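Long-range contacts in putative cytoplasmic protein (Salmonella enterica subsp. enterica serovar Typhimurium, PDB 4J32), which probably cleaves peptidoglycan as a papain-like (NlpC/P60) amidase effector of a type VI secretion system, and is bound by the immunity protein Tai4: residues A[61-66]-A[87-92]; A[31-36]-A[54-59]. All blocks are in the same frame, centred on the assembly; numbering follows the deposited sequence. Where two conformers were deposited one is given.

Interaction 1: residues A[61-66]-A[87-92]; sequences MSYVLN and KFYIYR
Ser62 and Asn66, one turn apart on helix 57-67, reach across to the backbone of strand 88-90, the second strand of the β-hairpin 80-82/88-90 that flanks this helix of the papain-like NlpC/P60 fold. The two short segments run roughly antiparallel, their axes 7.5 Å apart at closest approach. Two direct hydrogen bonds join them. Asn66 ND2 donates to Phe88 O over 2.8 Å in a nearly straight bond (173°); the oxygen lies in the plane of the Asn66 amide, but the donor stands well above the Phe88 carbonyl plane. Ile90 N donates to Ser62 OG at 2.9 Å along a more bent path. With chi1 at -64°, OG sits beside its own backbone N and anti to the carbonyl carbon, where it also bonds Pro58 O, a turn earlier in the helix. Water extends the pairing: one molecule links Asn66 OD1 to Phe88 N, so that the asparagine serves both polar atoms of the Phe88 backbone, while OD1 also accepts from Ile72 N. Packing centres on Tyr89. Asn66 ND2 stands 3.4 Å above one face of its ring, away from the ring centre, with the amide and ring planes 75° apart. Ser62 CB meets Tyr89 CD1 at 3.6 Å, and Tyr63 CB lies at the ring edge, 3.9 Å from Tyr89 CE1; the two tyrosines run alongside each other with their hydroxyl ends in the same direction. The Tyr89 hydroxyl is hydrogen-bonded to Asp85 OD2. On the solvent side the extended Lys87 chain passes Asn66 running the other way, CD 3.8 Å from Asn66 CB, and a second water accepts from Lys87 NZ (3.2 Å) and donates to Asn66 O.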
loop_
_atom_site.group_PDB
_atom_site.type_symbol
_atom_site.label_atom_id
_atom_site.label_comp_id
_atom_site.label_asym_id
_atom_site.label_seq_id
_atom_site.Cartn_x
_atom_site.Cartn_y
_atom_site.Cartn_z
ATOM N N MET A 61 26.160 -10.058 -13.623
ATOM C CA MET A 61 27.464 -10.574 -13.198
ATOM C C MET A 61 27.501 -12.109 -13.252
ATOM O O MET A 61 28.501 -12.708 -13.659
ATOM C CB MET A 61 27.819 -10.035 -11.812
ATOM C CG MET A 61 28.304 -8.575 -11.829
ATOM S SD MET A 61 29.696 -8.287 -12.948
ATOM C CE MET A 61 30.936 -9.393 -12.247
ATOM N N SER A 62 26.394 -12.746 -12.864
ATOM C CA SER A 62 26.298 -14.202 -12.990
ATOM C C SER A 62 26.425 -14.653 -14.455
ATOM O O SER A 62 27.124 -15.623 -14.771
ATOM C CB SER A 62 24.976 -14.708 -12.396
ATOM O OG SER A 62 24.934 -14.459 -10.999
ATOM N N TYR A 63 25.731 -13.949 -15.342
ATOM C CA TYR A 63 25.831 -14.232 -16.771
ATOM C C TYR A 63 27.298 -14.153 -17.242
ATOM O O TYR A 63 27.776 -15.054 -17.931
ATOM C CB TYR A 63 24.934 -13.269 -17.557
ATOM C CG TYR A 63 24.911 -13.514 -19.057
ATOM C CD1 TYR A 63 23.945 -14.346 -19.626
ATOM C CD2 TYR A 63 25.833 -12.880 -19.903
ATOM C CE1 TYR A 63 23.905 -14.553 -21.005
ATOM C CE2 TYR A 63 25.809 -13.086 -21.293
ATOM C CZ TYR A 63 24.848 -13.924 -21.830
ATOM O OH TYR A 63 24.777 -14.140 -23.195
ATOM N N VAL A 64 28.004 -13.090 -16.858
ATOM C CA VAL A 64 29.434 -12.936 -17.187
ATOM C C VAL A 64 30.244 -14.163 -16.758
ATOM O O VAL A 64 31.013 -14.736 -17.544
ATOM C CB VAL A 64 30.014 -11.644 -16.529
ATOM C CG1 VAL A 64 31.578 -11.628 -16.568
ATOM C CG2 VAL A 64 29.406 -10.387 -17.177
ATOM N N LEU A 65 30.084 -14.567 -15.506
ATOM C CA LEU A 65 30.847 -15.716 -14.995
ATOM C C LEU A 65 30.480 -17.004 -15.750
ATOM O O LEU A 65 31.357 -17.780 -16.175
ATOM C CB LEU A 65 30.604 -15.879 -13.491
ATOM C CG LEU A 65 31.095 -14.676 -12.653
ATOM C CD1 LEU A 65 30.483 -14.741 -11.263
ATOM C CD2 LEU A 65 32.624 -14.658 -12.580
ATOM N N ASN A 66 29.187 -17.221 -15.935
ATOM C CA ASN A 66 28.724 -18.412 -16.655
ATOM C C ASN A 66 29.213 -18.428 -18.081
ATOM O O ASN A 66 29.583 -19.483 -18.590
ATOM C CB ASN A 66 27.200 -18.546 -16.601
ATOM C CG ASN A 66 26.712 -18.918 -15.219
ATOM O OD1 ASN A 66 27.390 -19.640 -14.496
ATOM N ND2 ASN A 66 25.547 -18.412 -14.837
ATOM N N LYS A 87 22.443 -23.242 -16.268
ATOM C CA LYS A 87 23.473 -22.643 -15.404
ATOM C C LYS A 87 22.797 -21.765 -14.349
ATOM O O LYS A 87 21.607 -21.493 -14.434
ATOM C CB LYS A 87 24.490 -21.842 -16.238
ATOM C CG LYS A 87 25.157 -22.709 -17.341
ATOM C CD LYS A 87 26.242 -21.943 -18.097
ATOM C CE LYS A 87 26.701 -22.744 -19.324
ATOM N NZ LYS A 87 27.522 -21.847 -20.208
ATOM N N PHE A 88 23.570 -21.309 -13.365
ATOM C CA PHE A 88 22.978 -20.705 -12.162
ATOM C C PHE A 88 23.298 -19.241 -12.001
ATOM O O PHE A 88 24.416 -18.801 -12.307
ATOM C CB PHE A 88 23.385 -21.496 -10.917
ATOM C CG PHE A 88 23.109 -22.966 -11.045
ATOM C CD1 PHE A 88 21.822 -23.468 -10.844
ATOM C CD2 PHE A 88 24.124 -23.845 -11.429
ATOM C CE1 PHE A 88 21.554 -24.838 -11.013
ATOM C CE2 PHE A 88 23.872 -25.208 -11.586
ATOM C CZ PHE A 88 22.579 -25.705 -11.384
ATOM N N TYR A 89 22.306 -18.506 -11.486
ATOM C CA TYR A 89 22.324 -17.048 -11.449
ATOM C C TYR A 89 21.974 -16.561 -10.067
ATOM O O TYR A 89 20.854 -16.779 -9.585
ATOM C CB TYR A 89 21.329 -16.495 -12.493
ATOM C CG TYR A 89 21.756 -16.823 -13.904
ATOM C CD1 TYR A 89 22.472 -15.899 -14.660
ATOM C CD2 TYR A 89 21.495 -18.088 -14.466
ATOM C CE1 TYR A 89 22.914 -16.208 -15.948
ATOM C CE2 TYR A 89 21.934 -18.410 -15.756
ATOM C CZ TYR A 89 22.637 -17.454 -16.485
ATOM O OH TYR A 89 23.082 -17.752 -17.738
ATOM N N ILE A 90 22.955 -15.926 -9.422
ATOM C CA ILE A 90 22.787 -15.296 -8.116
ATOM C C ILE A 90 21.965 -14.018 -8.269
ATOM O O ILE A 90 22.188 -13.242 -9.201
ATOM C CB ILE A 90 24.185 -15.034 -7.479
ATOM C CG1 ILE A 90 24.809 -16.370 -7.020
ATOM C CG2 ILE A 90 24.114 -13.965 -6.328
ATOM C CD1 ILE A 90 26.312 -16.233 -6.571
ATOM N N TYR A 91 21.014 -13.799 -7.366
ATOM C CA TYR A 91 20.056 -12.704 -7.550
ATOM C C TYR A 91 20.106 -11.615 -6.474
ATOM O O TYR A 91 19.354 -10.629 -6.541
ATOM C CB TYR A 91 18.634 -13.245 -7.772
ATOM C CG TYR A 91 18.090 -14.146 -6.664
ATOM C CD1 TYR A 91 17.488 -13.600 -5.540
ATOM C CD2 TYR A 91 18.174 -15.542 -6.757
ATOM C CE1 TYR A 91 16.957 -14.412 -4.523
ATOM C CE2 TYR A 91 17.638 -16.364 -5.756
ATOM C CZ TYR A 91 17.013 -15.790 -4.653
ATOM O OH TYR A 91 16.502 -16.560 -3.634
ATOM N N ARG A 92 20.977 -11.799 -5.485
ATOM C CA ARG A 92 21.227 -10.780 -4.459
ATOM C C ARG A 92 22.609 -10.151 -4.636
ATOM O O ARG A 92 23.618 -10.852 -4.815
ATOM C CB ARG A 92 21.104 -11.369 -3.049
ATOM C CG ARG A 92 19.684 -11.822 -2.725
ATOM C CD ARG A 92 19.579 -12.414 -1.297
ATOM N NE ARG A 92 18.167 -12.507 -0.926
ATOM C CZ ARG A 92 17.505 -13.628 -0.623
ATOM N NH1 ARG A 92 18.139 -14.805 -0.582
ATOM N NH2 ARG A 92 16.206 -13.567 -0.323
HETATM O O HOH W 1 26.369 -21.998 -13.185
HETATM O O HOH W 2 29.810 -22.185 -18.045
#

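Interaction 2: residues A[31-36]-A[54-59]; sequences HSVADV and QNACPI
Val33, in the first turn of helix 33-40, packs against Gln54 and Ala56 on the approach to helix 57-67, so that the starts of two helices of the papain-like fold are brought together. From CB outward, each side-chain carbon of Val33 meets residue 54 or 56. CB lies 3.8 Å from Gln54 O and also nears the Ala56 methyl. CG1, flanked by both the N and C of its own backbone (chi1 66°), touches Gln54 O at 3.7 Å and reaches to 4.2 Å from Gln54 NE2, the bent Gln54 side chain crossing Val33 at about a right angle. CG2, anti to the backbone N, lies against the Gln54 carbonyl as well as Ala56 CB, 4.1 Å away. One turn on, Val36 continues the seam: its CG2 lies 4.3 Å from Ala56 CB, and its CG1 approaches Ile59 CG2 to 3.9 Å. Ala56 CB is thus shared by both valines. Helix 42-49 adds to the same cluster, with Ile48 on Val33 and Val44 on Ile59, while Gln54 also packs on residues of two neighbouring immunity-protein chains. Each segment organises its own turn. Ser32 is an N-cap, its OG accepting from Asp35 N at 3.1 Å, and Asn55 OD1 accepts from Cys57 N at 3.0 Å in an Asx turn just before Cys57 at the head of helix 57-67, a position consistent with that of the nucleophilic cysteine in papain-like peptidases. Across the segments, methyls and methines meet one another, Gln54 O and the Gln54 amide nitrogen; with the capping bonds kept local, shape and van der Waals contact fit these two helix starts together.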
loop_
_atom_site.group_PDB
_atom_site.type_symbol
_atom_site.label_atom_id
_atom_site.label_comp_id
_atom_site.label_asym_id
_atom_site.label_seq_id
_atom_site.Cartn_x
_atom_site.Cartn_y
_atom_site.Cartn_z
ATOM N N HIS A 31 20.678 -4.677 -20.544
ATOM C CA HIS A 31 19.352 -4.221 -20.944
ATOM C C HIS A 31 18.455 -4.155 -19.722
ATOM O O HIS A 31 18.913 -4.439 -18.611
ATOM C CB HIS A 31 18.754 -5.180 -21.980
ATOM C CG HIS A 31 19.621 -5.339 -23.183
ATOM N ND1 HIS A 31 19.712 -4.365 -24.154
ATOM C CD2 HIS A 31 20.493 -6.313 -23.535
ATOM C CE1 HIS A 31 20.569 -4.756 -25.083
ATOM N NE2 HIS A 31 21.061 -5.931 -24.728
ATOM N N SER A 32 17.190 -3.770 -19.937
ATOM C CA SER A 32 16.200 -3.743 -18.849
ATOM C C SER A 32 16.125 -5.116 -18.192
ATOM O O SER A 32 16.373 -6.127 -18.846
ATOM C CB SER A 32 14.821 -3.323 -19.360
ATOM O OG SER A 32 14.193 -4.352 -20.129
ATOM N N VAL A 33 15.765 -5.158 -16.913
ATOM C CA VAL A 33 15.572 -6.443 -16.239
ATOM C C VAL A 33 14.559 -7.349 -16.992
ATOM O O VAL A 33 14.803 -8.563 -17.109
ATOM C CB VAL A 33 15.220 -6.258 -14.716
ATOM C CG1 VAL A 33 13.856 -5.586 -14.529
ATOM C CG2 VAL A 33 15.276 -7.581 -13.980
ATOM N N ALA A 34 13.475 -6.772 -17.535
ATOM C CA ALA A 34 12.527 -7.549 -18.348
ATOM C C ALA A 34 13.251 -8.231 -19.513
ATOM O O ALA A 34 13.063 -9.427 -19.754
ATOM C CB ALA A 34 11.352 -6.693 -18.870
ATOM N N ASP A 35 14.097 -7.476 -20.211
ATOM C CA ASP A 35 14.822 -8.017 -21.358
ATOM C C ASP A 35 15.839 -9.093 -20.934
ATOM O O ASP A 35 15.995 -10.106 -21.621
ATOM C CB ASP A 35 15.481 -6.898 -22.177
ATOM C CG ASP A 35 14.481 -6.116 -23.038
ATOM O OD1 ASP A 35 13.315 -6.542 -23.212
ATOM O OD2 ASP A 35 14.866 -5.058 -23.561
ATOM N N VAL A 36 16.519 -8.869 -19.812
ATOM C CA VAL A 36 17.443 -9.845 -19.224
ATOM C C VAL A 36 16.731 -11.178 -18.977
ATOM O O VAL A 36 17.274 -12.248 -19.279
ATOM C CB VAL A 36 18.060 -9.306 -17.912
ATOM C CG1 VAL A 36 18.909 -10.380 -17.200
ATOM C CG2 VAL A 36 18.922 -8.076 -18.215
ATOM N N GLN A 54 13.970 -7.469 -9.668
ATOM C CA GLN A 54 13.951 -6.174 -10.350
ATOM C C GLN A 54 15.354 -5.573 -10.492
ATOM O O GLN A 54 15.564 -4.684 -11.327
ATOM C CB GLN A 54 13.042 -5.188 -9.579
ATOM C CG GLN A 54 11.573 -5.607 -9.533
ATOM C CD GLN A 54 10.884 -5.459 -10.902
ATOM O OE1 GLN A 54 10.385 -4.406 -11.234
ATOM N NE2 GLN A 54 10.911 -6.515 -11.706
ATOM N N ASN A 55 16.286 -6.028 -9.659
ATOM C CA ASN A 55 17.684 -5.554 -9.720
ATOM C C ASN A 55 18.521 -6.543 -10.537
ATOM O O ASN A 55 18.845 -7.631 -10.059
ATOM C CB ASN A 55 18.299 -5.367 -8.327
ATOM C CG ASN A 55 19.691 -4.709 -8.392
ATOM O OD1 ASN A 55 20.225 -4.478 -9.489
ATOM N ND2 ASN A 55 20.260 -4.388 -7.233
ATOM N N ALA A 56 18.831 -6.160 -11.772
ATOM C CA ALA A 56 19.563 -7.068 -12.685
ATOM C C ALA A 56 21.056 -7.180 -12.390
ATOM O O ALA A 56 21.725 -8.091 -12.910
ATOM C CB ALA A 56 19.312 -6.673 -14.147
ATOM N N CYS A 57 21.566 -6.290 -11.537
ATOM C CA CYS A 57 22.993 -6.231 -11.211
ATOM C C CYS A 57 23.641 -7.631 -10.991
ATOM O O CYS A 57 24.543 -8.008 -11.750
ATOM C CB CYS A 57 23.258 -5.260 -10.050
ATOM S SG CYS A 57 24.886 -5.515 -9.292
ATOM N N PRO A 58 23.177 -8.415 -9.982
ATOM C CA PRO A 58 23.861 -9.692 -9.763
ATOM C C PRO A 58 23.604 -10.741 -10.843
ATOM O O PRO A 58 24.431 -11.642 -11.049
ATOM C CB PRO A 58 23.318 -10.161 -8.399
ATOM C CG PRO A 58 21.975 -9.516 -8.283
ATOM C CD PRO A 58 22.133 -8.166 -8.964
ATOM N N ILE A 59 22.474 -10.606 -11.533
ATOM C CA ILE A 59 22.136 -11.534 -12.603
ATOM C C ILE A 59 23.063 -11.279 -13.790
ATOM O O ILE A 59 23.529 -12.228 -14.436
ATOM C CB ILE A 59 20.647 -11.412 -12.992
ATOM C CG1 ILE A 59 19.761 -11.686 -11.753
ATOM C CG2 ILE A 59 20.298 -12.407 -14.169
ATOM C CD1 ILE A 59 18.235 -11.398 -11.927
#

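Both interactions use helix 57-67, and their centres lie about 11 Å apart. They come in series along the chain: interaction 2 joins the start of helix 33-40 to the beginning of helix 57-67, and interaction 1 then ties the later turns of that helix to the hairpin strand 88-90. They touch through packing, Pro58 CG lying 3.3 Å from Tyr91 O and Tyr89 CD1 lying 3.8 Å from Ile59 O. The shared helix is thus held by apolar packing near its N terminus, and by hydrogen bonds as well as packing further on. Arg92, beyond the strand, bonds backbone carbonyls of an immunity-protein chain, placing this end of interaction 1 in the interface with the inhibitor.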